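Local coordinates for glycosyl hydrolases family 31 family protein (Aspergillus niger, PDB 6DRU), which hydrolyses xyloglucan oligosaccharides, releasing alpha-xylose from the glucose at their non-reducing end, at residues Y385-D398 / A462-I474. Sequence-based numbering, arbitrary orientation.
With XYS (alpha-D-xylopyranose), chain N; BGC (beta-D-glucopyranose), chain F.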
ATOM      1  N   TYR A 385      -9.138 -26.635  35.411  1.00 66.23           N
ATOM      2  CA  TYR A 385     -10.389 -26.341  36.108  1.00 62.12           C
ATOM      3  C   TYR A 385     -10.984 -27.593  36.741  1.00 60.57           C
ATOM      4  O   TYR A 385     -11.416 -27.571  37.899  1.00 66.58           O
ATOM      5  CB  TYR A 385     -11.387 -25.700  35.143  1.00 63.00           C
ATOM      6  CG  TYR A 385     -12.561 -25.028  35.822  1.00 58.99           C
ATOM      7  CD1 TYR A 385     -13.709 -25.744  36.138  1.00 52.19           C
ATOM      8  CD2 TYR A 385     -12.528 -23.675  36.133  1.00 59.07           C
ATOM      9  CE1 TYR A 385     -14.786 -25.132  36.754  1.00 59.57           C
ATOM     10  CE2 TYR A 385     -13.602 -23.054  36.749  1.00 62.51           C
ATOM     11  CZ  TYR A 385     -14.728 -23.788  37.057  1.00 64.06           C
ATOM     12  OH  TYR A 385     -15.799 -23.175  37.669  1.00 67.38           O
ATOM     13  N   ASP A 386     -11.018 -28.697  35.996  1.00 63.49           N
ATOM     14  CA  ASP A 386     -11.525 -29.959  36.521  1.00 63.04           C
ATOM     15  C   ASP A 386     -10.528 -30.664  37.429  1.00 61.03           C
ATOM     16  O   ASP A 386     -10.752 -31.824  37.792  1.00 67.28           O
ATOM     17  CB  ASP A 386     -11.920 -30.893  35.374  1.00 75.11           C
ATOM     18  CG  ASP A 386     -13.181 -30.445  34.664  1.00 76.96           C
ATOM     19  OD1 ASP A 386     -13.784 -29.439  35.098  1.00 73.62           O
ATOM     20  OD2 ASP A 386     -13.570 -31.100  33.674  1.00 86.86           O
ATOM     21  N   LYS A 387      -9.435 -29.996  37.801  1.00 70.77           N
ATOM     22  CA  LYS A 387      -8.414 -30.595  38.651  1.00 72.25           C
ATOM     23  C   LYS A 387      -8.032 -29.683  39.814  1.00 71.51           C
ATOM     24  O   LYS A 387      -6.953 -29.847  40.395  1.00 71.07           O
ATOM     25  CB  LYS A 387      -7.186 -30.965  37.820  1.00 61.42           C
ATOM     26  CG  LYS A 387      -7.451 -32.044  36.770  1.00 63.25           C
ATOM     27  CD  LYS A 387      -6.171 -32.444  36.058  1.00 59.93           C
ATOM     28  CE  LYS A 387      -6.385 -33.553  35.049  1.00 63.21           C
ATOM     29  NZ  LYS A 387      -5.107 -33.887  34.356  1.00 60.25           N
ATOM     30  N   GLY A 388      -8.890 -28.720  40.158  1.00 49.43           N
ATOM     31  CA  GLY A 388      -8.717 -27.896  41.335  1.00 55.97           C
ATOM     32  C   GLY A 388      -8.077 -26.546  41.096  1.00 70.03           C
ATOM     33  O   GLY A 388      -8.069 -25.714  42.014  1.00 70.64           O
ATOM     34  N   ILE A 389      -7.549 -26.295  39.904  1.00 58.42           N
ATOM     35  CA  ILE A 389      -6.969 -25.003  39.560  1.00 67.18           C
ATOM     36  C   ILE A 389      -8.007 -24.277  38.712  1.00 63.03           C
ATOM     37  O   ILE A 389      -8.079 -24.467  37.496  1.00 63.96           O
ATOM     38  CB  ILE A 389      -5.632 -25.157  38.831  1.00 67.01           C
ATOM     39  CG1 ILE A 389      -4.656 -25.959  39.690  1.00 55.85           C
ATOM     40  CG2 ILE A 389      -5.045 -23.791  38.499  1.00 48.88           C
ATOM     41  CD1 ILE A 389      -3.480 -26.511  38.926  1.00 57.74           C
ATOM     42  N   LYS A 390      -8.812 -23.430  39.354  1.00 58.86           N
ATOM     43  CA  LYS A 390      -9.956 -22.807  38.702  1.00 63.54           C
ATOM     44  C   LYS A 390      -9.786 -21.307  38.506  1.00 59.06           C
ATOM     45  O   LYS A 390     -10.746 -20.627  38.134  1.00 62.17           O
ATOM     46  CB  LYS A 390     -11.225 -23.094  39.503  1.00 59.45           C
ATOM     47  CG  LYS A 390     -11.361 -24.551  39.913  1.00 55.93           C
ATOM     48  CD  LYS A 390     -12.664 -24.812  40.645  1.00 64.76           C
ATOM     49  CE  LYS A 390     -13.148 -26.232  40.403  1.00 75.19           C
ATOM     50  NZ  LYS A 390     -14.621 -26.360  40.589  1.00 91.01           N
ATOM     51  N   ASN A 391      -8.589 -20.778  38.733  1.00 58.42           N
ATOM     52  CA  ASN A 391      -8.266 -19.393  38.425  1.00 51.01           C
ATOM     53  C   ASN A 391      -7.077 -19.385  37.477  1.00 55.59           C
ATOM     54  O   ASN A 391      -6.186 -20.232  37.586  1.00 64.91           O
ATOM     55  CB  ASN A 391      -7.955 -18.605  39.700  1.00 59.19           C
ATOM     56  CG  ASN A 391      -9.087 -18.668  40.710  1.00 67.44           C
ATOM     57  OD1 ASN A 391     -10.029 -17.876  40.656  1.00 65.09           O
ATOM     58  ND2 ASN A 391      -9.004 -19.619  41.634  1.00 64.09           N
ATOM     59  N   PHE A 392      -7.065 -18.443  36.537  1.00 52.52           N
ATOM     60  CA  PHE A 392      -6.125 -18.508  35.427  1.00 54.40           C
ATOM     61  C   PHE A 392      -5.365 -17.201  35.267  1.00 57.90           C
ATOM     62  O   PHE A 392      -5.935 -16.113  35.382  1.00 59.86           O
ATOM     63  CB  PHE A 392      -6.852 -18.868  34.135  1.00 47.24           C
ATOM     64  CG  PHE A 392      -7.426 -20.251  34.147  1.00 50.95           C
ATOM     65  CD1 PHE A 392      -6.612 -21.349  33.931  1.00 50.24           C
ATOM     66  CD2 PHE A 392      -8.770 -20.458  34.407  1.00 48.61           C
ATOM     67  CE1 PHE A 392      -7.131 -22.627  33.952  1.00 51.74           C
ATOM     68  CE2 PHE A 392      -9.296 -21.738  34.431  1.00 55.90           C
ATOM     69  CZ  PHE A 392      -8.474 -22.824  34.202  1.00 56.30           C
ATOM     70  N   TRP A 393      -4.072 -17.326  34.991  1.00 59.96           N
ATOM     71  CA  TRP A 393      -3.161 -16.200  34.818  1.00 56.87           C
ATOM     72  C   TRP A 393      -2.840 -16.093  33.331  1.00 66.19           C
ATOM     73  O   TRP A 393      -1.985 -16.819  32.816  1.00 65.28           O
ATOM     74  CB  TRP A 393      -1.902 -16.404  35.658  1.00 56.28           C
ATOM     75  CG  TRP A 393      -0.966 -15.241  35.674  1.00 58.25           C
ATOM     76  CD1 TRP A 393      -1.165 -14.020  35.104  1.00 61.93           C
ATOM     77  CD2 TRP A 393       0.323 -15.188  36.298  1.00 64.55           C
ATOM     78  NE1 TRP A 393      -0.081 -13.212  35.332  1.00 58.70           N
ATOM     79  CE2 TRP A 393       0.847 -13.904  36.063  1.00 63.09           C
ATOM     80  CE3 TRP A 393       1.083 -16.104  37.031  1.00 59.46           C
ATOM     81  CZ2 TRP A 393       2.097 -13.509  36.536  1.00 66.33           C
ATOM     82  CZ3 TRP A 393       2.323 -15.711  37.501  1.00 58.57           C
ATOM     83  CH2 TRP A 393       2.819 -14.425  37.250  1.00 61.99           C
ATOM     84  N   ILE A 394      -3.540 -15.195  32.640  1.00 58.69           N
ATOM     85  CA  ILE A 394      -3.392 -15.039  31.192  1.00 56.77           C
ATOM     86  C   ILE A 394      -2.347 -13.954  30.954  1.00 61.62           C
ATOM     87  O   ILE A 394      -2.654 -12.770  30.812  1.00 67.81           O
ATOM     88  CB  ILE A 394      -4.721 -14.744  30.509  1.00 56.43           C
ATOM     89  CG1 ILE A 394      -5.594 -13.851  31.396  1.00 53.83           C
ATOM     90  CG2 ILE A 394      -5.398 -16.048  30.191  1.00 57.12           C
ATOM     91  CD1 ILE A 394      -6.909 -13.450  30.760  1.00 54.11           C
ATOM     92  N   ASP A 395      -1.095 -14.380  30.891  1.00 65.50           N
ATOM     93  CA  ASP A 395       0.054 -13.497  30.829  1.00 66.06           C
ATOM     94  C   ASP A 395       0.519 -13.333  29.387  1.00 68.44           C
ATOM     95  O   ASP A 395       0.298 -14.205  28.543  1.00 63.78           O
ATOM     96  CB  ASP A 395       1.180 -14.064  31.698  1.00 59.72           C
ATOM     97  CG  ASP A 395       2.396 -13.170  31.750  1.00 70.14           C
ATOM     98  OD1 ASP A 395       3.519 -13.713  31.696  1.00 70.88           O
ATOM     99  OD2 ASP A 395       2.232 -11.934  31.819  1.00 84.34           O
ATOM    100  N   GLN A 396       1.147 -12.188  29.110  1.00 65.42           N
ATOM    101  CA  GLN A 396       1.857 -11.954  27.851  1.00 62.77           C
ATOM    102  C   GLN A 396       0.927 -12.025  26.642  1.00 57.94           C
ATOM    103  O   GLN A 396       1.299 -12.529  25.581  1.00 80.05           O
ATOM    104  CB  GLN A 396       3.023 -12.931  27.693  1.00 48.05           C
ATOM    105  CG  GLN A 396       4.191 -12.606  28.591  1.00 60.46           C
ATOM    106  CD  GLN A 396       5.309 -11.915  27.849  1.00 60.77           C
ATOM    107  OE1 GLN A 396       5.753 -12.385  26.805  1.00 76.03           O
ATOM    108  NE2 GLN A 396       5.768 -10.789  28.381  1.00 70.65           N
ATOM    109  N   ALA A 397      -0.289 -11.509  26.798  1.00 60.39           N
ATOM    110  CA  ALA A 397      -1.287 -11.515  25.734  1.00 63.12           C
ATOM    111  C   ALA A 397      -1.604 -10.100  25.256  1.00 57.84           C
ATOM    112  O   ALA A 397      -2.765  -9.743  25.043  1.00 61.48           O
ATOM    113  CB  ALA A 397      -2.559 -12.220  26.193  1.00 50.53           C
ATOM    114  N   ASP A 398      -0.565  -9.280  25.073  1.00 54.83           N
ATOM    115  CA  ASP A 398      -0.776  -7.906  24.633  1.00 59.44           C
ATOM    116  C   ASP A 398      -1.283  -7.843  23.198  1.00 68.39           C
ATOM    117  O   ASP A 398      -2.046  -6.932  22.852  1.00 73.36           O
ATOM    118  CB  ASP A 398       0.518  -7.103  24.777  1.00 64.46           C
ATOM    119  CG  ASP A 398       0.950  -6.944  26.228  1.00 77.08           C
ATOM    120  OD1 ASP A 398       1.518  -7.904  26.794  1.00 72.44           O
ATOM    121  OD2 ASP A 398       0.723  -5.857  26.803  1.00 74.71           O
ATOM    122  N   ALA A 462     -22.241 -12.366  40.323  1.00 75.33           N
ATOM    123  CA  ALA A 462     -21.129 -12.630  41.227  1.00 77.76           C
ATOM    124  C   ALA A 462     -20.168 -13.650  40.625  1.00 75.95           C
ATOM    125  O   ALA A 462     -20.584 -14.659  40.050  1.00 80.02           O
ATOM    126  CB  ALA A 462     -21.650 -13.129  42.574  1.00 80.16           C
ATOM    127  N   CYS A 463     -18.872 -13.374  40.756  1.00 74.22           N
ATOM    128  CA  CYS A 463     -17.845 -14.272  40.250  1.00 67.63           C
ATOM    129  C   CYS A 463     -17.538 -15.361  41.267  1.00 64.40           C
ATOM    130  O   CYS A 463     -17.534 -15.119  42.477  1.00 80.77           O
ATOM    131  CB  CYS A 463     -16.558 -13.505  39.933  1.00 70.40           C
ATOM    132  SG  CYS A 463     -16.695 -12.188  38.707  1.00101.08           S
ATOM    133  N   ASP A 464     -17.289 -16.568  40.768  1.00 70.74           N
ATOM    134  CA  ASP A 464     -16.732 -17.630  41.594  1.00 73.28           C
ATOM    135  C   ASP A 464     -15.219 -17.702  41.485  1.00 67.59           C
ATOM    136  O   ASP A 464     -14.551 -18.127  42.434  1.00 75.25           O
ATOM    137  CB  ASP A 464     -17.329 -18.985  41.200  1.00 84.13           C
ATOM    138  CG  ASP A 464     -18.713 -19.204  41.775  1.00105.23           C
ATOM    139  OD1 ASP A 464     -19.235 -18.288  42.447  1.00113.38           O
ATOM    140  OD2 ASP A 464     -19.281 -20.293  41.551  1.00108.91           O
ATOM    141  N   HIS A 465     -14.667 -17.290  40.346  1.00 70.20           N
ATOM    142  CA  HIS A 465     -13.236 -17.342  40.097  1.00 65.99           C
ATOM    143  C   HIS A 465     -12.826 -16.089  39.338  1.00 66.82           C
ATOM    144  O   HIS A 465     -13.664 -15.360  38.798  1.00 73.75           O
ATOM    145  CB  HIS A 465     -12.863 -18.610  39.322  1.00 60.91           C
ATOM    146  CG  HIS A 465     -13.523 -19.847  39.846  1.00 70.12           C
ATOM    147  ND1 HIS A 465     -13.059 -20.529  40.950  1.00 71.69           N
ATOM    148  CD2 HIS A 465     -14.627 -20.512  39.429  1.00 69.30           C
ATOM    149  CE1 HIS A 465     -13.842 -21.568  41.184  1.00 72.17           C
ATOM    150  NE2 HIS A 465     -14.800 -21.580  40.275  1.00 82.46           N
ATOM    151  N   VAL A 466     -11.518 -15.836  39.297  1.00 61.07           N
ATOM    152  CA  VAL A 466     -10.966 -14.654  38.650  1.00 66.09           C
ATOM    153  C   VAL A 466      -9.879 -15.073  37.671  1.00 61.83           C
ATOM    154  O   VAL A 466      -9.415 -16.213  37.663  1.00 62.74           O
ATOM    155  CB  VAL A 466     -10.400 -13.636  39.661  1.00 64.68           C
ATOM    156  CG1 VAL A 466     -11.433 -13.290  40.713  1.00 59.18           C
ATOM    157  CG2 VAL A 466      -9.139 -14.187  40.307  1.00 54.86           C
ATOM    158  N   SER A 467      -9.480 -14.118  36.834  1.00 61.06           N
ATOM    159  CA  SER A 467      -8.339 -14.268  35.948  1.00 54.25           C
ATOM    160  C   SER A 467      -7.412 -13.076  36.138  1.00 69.12           C
ATOM    161  O   SER A 467      -7.853 -11.975  36.478  1.00 68.35           O
ATOM    162  CB  SER A 467      -8.761 -14.377  34.476  1.00 56.49           C
ATOM    163  OG  SER A 467      -9.216 -13.131  33.979  1.00 56.56           O
ATOM    164  N   LEU A 468      -6.119 -13.306  35.930  1.00 62.29           N
ATOM    165  CA  LEU A 468      -5.099 -12.277  36.086  1.00 58.94           C
ATOM    166  C   LEU A 468      -4.557 -11.939  34.703  1.00 58.00           C
ATOM    167  O   LEU A 468      -3.884 -12.764  34.075  1.00 63.27           O
ATOM    168  CB  LEU A 468      -3.990 -12.750  37.025  1.00 58.82           C
ATOM    169  CG  LEU A 468      -2.825 -11.799  37.308  1.00 53.53           C
ATOM    170  CD1 LEU A 468      -3.317 -10.491  37.906  1.00 45.73           C
ATOM    171  CD2 LEU A 468      -1.825 -12.462  38.237  1.00 52.39           C
ATOM    172  N   SER A 469      -4.853 -10.731  34.232  1.00 53.83           N
ATOM    173  CA  SER A 469      -4.476 -10.288  32.899  1.00 52.14           C
ATOM    174  C   SER A 469      -3.538  -9.092  32.985  1.00 56.48           C
ATOM    175  O   SER A 469      -3.606  -8.294  33.925  1.00 60.93           O
ATOM    176  CB  SER A 469      -5.716  -9.920  32.071  1.00 53.00           C
ATOM    177  OG  SER A 469      -5.359  -9.211  30.898  1.00 54.92           O
ATOM    178  N   ARG A 470      -2.664  -8.972  31.988  1.00 54.51           N
ATOM    179  CA  ARG A 470      -1.712  -7.871  31.902  1.00 51.25           C
ATOM    180  C   ARG A 470      -2.123  -6.813  30.889  1.00 54.11           C
ATOM    181  O   ARG A 470      -1.396  -5.832  30.706  1.00 54.89           O
ATOM    182  CB  ARG A 470      -0.321  -8.403  31.549  1.00 51.57           C
ATOM    183  CG  ARG A 470       0.827  -7.590  32.121  1.00 55.80           C
ATOM    184  CD  ARG A 470       2.162  -8.205  31.743  1.00 59.07           C
ATOM    185  NE  ARG A 470       2.385  -8.186  30.303  1.00 58.73           N
ATOM    186  CZ  ARG A 470       3.368  -8.840  29.694  1.00 64.67           C
ATOM    187  NH1 ARG A 470       4.216  -9.573  30.404  1.00 57.23           N
ATOM    188  NH2 ARG A 470       3.498  -8.766  28.377  1.00 60.14           N
ATOM    189  N   SER A 471      -3.262  -6.988  30.224  1.00 53.59           N
ATOM    190  CA  SER A 471      -3.704  -6.051  29.204  1.00 48.63           C
ATOM    191  C   SER A 471      -5.223  -6.109  29.106  1.00 56.82           C
ATOM    192  O   SER A 471      -5.879  -6.934  29.748  1.00 53.18           O
ATOM    193  CB  SER A 471      -3.046  -6.351  27.853  1.00 53.32           C
ATOM    194  OG  SER A 471      -3.258  -5.297  26.931  1.00 54.86           O
ATOM    195  N   GLY A 472      -5.771  -5.223  28.287  1.00 49.36           N
ATOM    196  CA  GLY A 472      -7.209  -5.143  28.133  1.00 41.79           C
ATOM    197  C   GLY A 472      -7.558  -4.001  27.214  1.00 54.48           C
ATOM    198  O   GLY A 472      -6.713  -3.528  26.450  1.00 62.39           O
ATOM    199  N   TYR A 473      -8.805  -3.545  27.293  1.00 47.13           N
ATOM    200  CA  TYR A 473      -9.224  -2.437  26.446  1.00 50.89           C
ATOM    201  C   TYR A 473     -10.508  -1.835  27.014  1.00 54.32           C
ATOM    202  O   TYR A 473     -10.781  -1.954  28.214  1.00 52.91           O
ATOM    203  CB  TYR A 473      -9.381  -2.905  24.988  1.00 51.80           C
ATOM    204  CG  TYR A 473      -9.259  -1.786  23.983  1.00 58.41           C
ATOM    205  CD1 TYR A 473      -8.161  -0.936  23.997  1.00 60.54           C
ATOM    206  CD2 TYR A 473     -10.239  -1.576  23.022  1.00 53.28           C
ATOM    207  CE1 TYR A 473      -8.042   0.093  23.084  1.00 63.65           C
ATOM    208  CE2 TYR A 473     -10.127  -0.550  22.101  1.00 57.16           C
ATOM    209  CZ  TYR A 473      -9.026   0.281  22.137  1.00 65.35           C
ATOM    210  OH  TYR A 473      -8.905   1.305  21.226  1.00 62.55           O
ATOM    211  N   ILE A 474     -11.283  -1.181  26.146  1.00 57.49           N
ATOM    212  CA  ILE A 474     -12.501  -0.505  26.568  1.00 55.73           C
ATOM    213  C   ILE A 474     -13.469  -1.510  27.171  1.00 59.56           C
ATOM    214  O   ILE A 474     -13.784  -2.541  26.562  1.00 64.94           O
ATOM    215  CB  ILE A 474     -13.130   0.234  25.377  1.00 52.38           C
ATOM    216  CG1 ILE A 474     -12.134   1.230  24.781  1.00 57.71           C
ATOM    217  CG2 ILE A 474     -14.399   0.943  25.797  1.00 44.97           C
ATOM    218  CD1 ILE A 474     -12.584   1.836  23.471  1.00 49.69           C
TER
HETATM  219  C1  XYS N 834       6.026 -12.181  32.363  1.00 74.91           C
HETATM  220  C2  XYS N 834       5.097 -11.731  33.466  1.00 72.98           C
HETATM  221  C3  XYS N 834       5.661 -12.174  34.797  1.00 72.64           C
HETATM  222  C4  XYS N 834       5.937 -13.661  34.764  1.00 71.74           C
HETATM  223  C5  XYS N 834       6.779 -13.989  33.550  1.00 73.07           C
HETATM  224  O1  XYS N 834       7.301 -11.619  32.568  1.00 64.79           O
HETATM  225  O2  XYS N 834       4.973 -10.329  33.439  1.00 73.96           O
HETATM  226  O3  XYS N 834       4.740 -11.887  35.823  1.00 76.70           O
HETATM  227  O4  XYS N 834       6.632 -14.034  35.929  1.00 63.86           O
HETATM  228  O5  XYS N 834       6.111 -13.587  32.374  1.00 71.89           O
HETATM  229  C2  BGC F   5      12.350 -10.469  28.836  1.00 78.70           C
HETATM  230  C3  BGC F   5      11.031 -10.228  28.188  1.00 77.59           C
HETATM  231  C4  BGC F   5      10.078 -11.396  28.500  1.00 70.77           C
HETATM  232  C5  BGC F   5      10.041 -11.656  29.980  1.00 73.66           C
HETATM  233  C6  BGC F   5       9.199 -12.893  30.262  1.00 72.71           C
HETATM  234  C1  BGC F   5      12.112 -10.678  30.309  1.00 74.67           C
HETATM  235  O2  BGC F   5      13.227  -9.339  28.633  1.00 83.71           O
HETATM  236  O3  BGC F   5      11.211 -10.115  26.822  1.00 76.03           O
HETATM  237  O4  BGC F   5       8.777 -11.080  28.058  1.00 63.38           O
HETATM  238  O5  BGC F   5      11.348 -11.876  30.471  1.00 79.50           O
HETATM  239  O6  BGC F   5       9.487 -13.377  31.556  1.00 61.37           O
HETATM  240  O   HOH W   1       1.177  -5.786  29.339  1.00 56.40           O
HETATM  241  O   HOH W   2      -1.145  -3.938  26.826  1.00 61.94           O
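Arg-470 meets two aspartates in quite different ways. Its NH2 points at Asp-398 OD1 (2.7 Å), near the guanidinium plane and on the syn side of the carboxylate, a salt bridge with a true hydrogen bond. Asp-395 OD2 stands 3.4 Å from NH1 but well off that plane; no N-H points at it, so the link is one of charge alone. NH1 instead gives a hydrogen bond to xylose O2. A bend at the third torsion (64°) turns the guanidinium between the aspartates and the sugar, and a water bridges NE and the Asp-398 carboxylate. Behind this pocket run parallel strands 391-394 and 467-469, neighbours in the TIM barrel, where Leu-468 N donates to Phe-392 O (2.9 Å). Leu-468 CD2 sits over the five-membered ring of Trp-393, 3.5 Å from its centroid, while CZ2, on the indole's six-membered edge, lies 3.2 Å from xylose O3. At the strands' N-terminal ends, Asn-391 OD1 accepts a hydrogen bond from Val-466 N, and Lys-390 CB covers a face of the His-465 ring, which Tyr-385 meets offset edge-to-face. Active-site Asp-395 brings OD1 2.7 Å from xylose O5, consistent with Asp-398 orienting Arg-470 toward xylose O2 beside it.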